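Local coordinates for protein PTS system, lactose-specific IIBC components (Streptococcus pneumoniae, PDB 3NBM) that probably passes a phosphoryl group on to lactose during its uptake, as the IIB domain of a phosphoenolpyruvate-dependent phosphotransferase system, at residues Leu56-Pro61 with Leu100-Glu105. Sequence-based numbering, arbitrary orientation. Where two conformers were deposited one is given.
Sequences LIILAP and LQFVLE
Ile58 reaches with its CD1 methyl into the angle between Phe102 and Val103, where the C-terminal helix 96-105 packs on one face of the four-stranded parallel sheet (order 2-1-3-4) of this alpha/beta IIB domain. Strand 56-59 lies inside that sheet, bonded through its backbone to strand 7-13 on one side and 80-83 on the other. Its axis runs at 123° to the helix segment, 10.2 Å away at closest approach, and Leu56 and Ile58 bridge the gap with their side chains. CD1 of Ile58 comes to the rim of the Phe102 ring, almost level with it and 4.1 Å from Phe102 CE2, the two chains pointing in opposing directions as they pass. CG of Phe102 stands anti to the backbone nitrogen (chi1 179°), which carries the ring from the helix toward the strand; Leu92 of helix 86-93 and His106 also touch it. Val103 is buried against Ile26 of helix 18-33 and Val9 of strand 7-13. Its methyl nearer Ile58 is CG2, with Val103 CG2 4.2 Å from Ile58 CD1. Leu56 CD2 lies 4.0 Å from Val103 CG1 and 3.9 Å from the carbonyl O of Val103.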
loop_
_atom_site.group_PDB
_atom_site.type_symbol
_atom_site.label_atom_id
_atom_site.label_comp_id
_atom_site.label_asym_id
_atom_site.label_seq_id
_atom_site.Cartn_x
_atom_site.Cartn_y
_atom_site.Cartn_z
ATOM N N LEU A 56 -3.087 -2.015 -6.097
ATOM C CA LEU A 56 -2.558 -2.674 -4.907
ATOM C C LEU A 56 -2.898 -1.812 -3.717
ATOM O O LEU A 56 -2.642 -0.618 -3.747
ATOM C CB LEU A 56 -1.025 -2.838 -5.010
ATOM C CG LEU A 56 -0.312 -3.404 -3.770
ATOM C CD1 LEU A 56 -0.729 -4.839 -3.453
ATOM C CD2 LEU A 56 1.212 -3.285 -3.932
ATOM N N ILE A 57 -3.472 -2.422 -2.675
ATOM C CA ILE A 57 -3.734 -1.734 -1.411
ATOM C C ILE A 57 -2.948 -2.472 -0.355
ATOM O O ILE A 57 -3.011 -3.691 -0.230
ATOM C CB ILE A 57 -5.241 -1.656 -1.074
ATOM C CG1 ILE A 57 -5.978 -0.981 -2.259
ATOM C CG2 ILE A 57 -5.445 -0.905 0.241
ATOM C CD1 ILE A 57 -7.449 -0.887 -2.138
ATOM N N ILE A 58 -2.195 -1.698 0.416
ATOM C CA ILE A 58 -1.369 -2.208 1.510
ATOM C C ILE A 58 -1.919 -1.688 2.847
ATOM O O ILE A 58 -2.081 -0.489 3.041
ATOM C CB ILE A 58 0.112 -1.712 1.386
ATOM C CG1 ILE A 58 0.728 -2.133 0.037
ATOM C CG2 ILE A 58 0.955 -2.221 2.588
ATOM C CD1 ILE A 58 2.039 -1.450 -0.314
ATOM N N LEU A 59 -2.243 -2.622 3.730
ATOM C CA LEU A 59 -2.703 -2.304 5.073
ATOM C C LEU A 59 -1.487 -2.155 5.988
ATOM O O LEU A 59 -0.664 -3.072 6.094
ATOM C CB LEU A 59 -3.649 -3.411 5.601
ATOM C CG LEU A 59 -4.945 -3.575 4.825
ATOM C CD1 LEU A 59 -5.677 -4.843 5.307
ATOM C CD2 LEU A 59 -5.821 -2.360 5.005
ATOM N N ALA A 60 -1.398 -1.008 6.670
ATOM C CA ALA A 60 -0.407 -0.804 7.719
ATOM C C ALA A 60 -0.742 -1.717 8.909
ATOM O O ALA A 60 -1.876 -2.225 9.024
ATOM C CB ALA A 60 -0.384 0.630 8.152
ATOM N N PRO A 61 0.207 -1.920 9.835
ATOM C CA PRO A 61 0.011 -2.878 10.925
ATOM C C PRO A 61 -1.262 -2.659 11.717
ATOM O O PRO A 61 -1.934 -3.625 12.059
ATOM C CB PRO A 61 1.258 -2.642 11.781
ATOM C CG PRO A 61 2.308 -2.327 10.755
ATOM C CD PRO A 61 1.605 -1.453 9.757
ATOM N N LEU A 100 9.982 -0.355 -2.693
ATOM C CA LEU A 100 9.629 -0.538 -4.097
ATOM C C LEU A 100 9.593 -2.027 -4.453
ATOM O O LEU A 100 8.691 -2.510 -5.131
ATOM C CB LEU A 100 10.642 0.185 -4.990
ATOM C CG LEU A 100 10.364 0.023 -6.481
ATOM C CD1 LEU A 100 9.035 0.725 -6.874
ATOM C CD2 LEU A 100 11.515 0.561 -7.298
ATOM N N GLN A 101 10.613 -2.762 -4.016
ATOM C CA GLN A 101 10.644 -4.200 -4.282
ATOM C C GLN A 101 9.426 -4.921 -3.695
ATOM O O GLN A 101 8.850 -5.780 -4.334
ATOM C CB GLN A 101 11.929 -4.792 -3.746
ATOM C CG GLN A 101 12.099 -6.225 -4.002
ATOM C CD GLN A 101 13.299 -6.747 -3.258
ATOM O OE1 GLN A 101 13.370 -6.701 -1.995
ATOM N NE2 GLN A 101 14.265 -7.242 -4.017
ATOM N N PHE A 102 9.021 -4.523 -2.504
ATOM C CA PHE A 102 7.844 -5.082 -1.867
ATOM C C PHE A 102 6.594 -4.872 -2.734
ATOM O O PHE A 102 5.802 -5.783 -2.918
ATOM C CB PHE A 102 7.660 -4.442 -0.490
ATOM C CG PHE A 102 6.453 -4.927 0.258
ATOM C CD1 PHE A 102 6.533 -6.028 1.098
ATOM C CD2 PHE A 102 5.246 -4.262 0.160
ATOM C CE1 PHE A 102 5.420 -6.452 1.802
ATOM C CE2 PHE A 102 4.153 -4.699 0.869
ATOM C CZ PHE A 102 4.258 -5.778 1.695
ATOM N N VAL A 103 6.416 -3.655 -3.243
ATOM C CA VAL A 103 5.271 -3.365 -4.104
ATOM C C VAL A 103 5.271 -4.291 -5.321
ATOM O O VAL A 103 4.285 -4.965 -5.619
ATOM C CB VAL A 103 5.267 -1.884 -4.531
ATOM C CG1 VAL A 103 4.344 -1.672 -5.742
ATOM C CG2 VAL A 103 4.894 -0.987 -3.351
ATOM N N LEU A 104 6.395 -4.342 -6.029
ATOM C CA LEU A 104 6.425 -5.103 -7.267
ATOM C C LEU A 104 6.297 -6.606 -7.003
ATOM O O LEU A 104 5.695 -7.320 -7.813
ATOM C CB LEU A 104 7.654 -4.707 -8.120
ATOM C CG LEU A 104 7.520 -3.275 -8.706
ATOM C CD1 LEU A 104 8.824 -2.712 -9.202
ATOM C CD2 LEU A 104 6.455 -3.256 -9.821
ATOM N N GLU A 105 6.850 -7.096 -5.896
ATOM C CA GLU A 105 6.728 -8.521 -5.624
ATOM C C GLU A 105 5.281 -8.895 -5.298
ATOM O O GLU A 105 4.911 -10.061 -5.465
ATOM C CB GLU A 105 7.728 -8.990 -4.552
ATOM C CG GLU A 105 9.146 -9.038 -5.085
ATOM C CD GLU A 105 10.235 -9.269 -4.052
ATOM O OE1 GLU A 105 9.953 -9.311 -2.833
ATOM O OE2 GLU A 105 11.395 -9.412 -4.503
#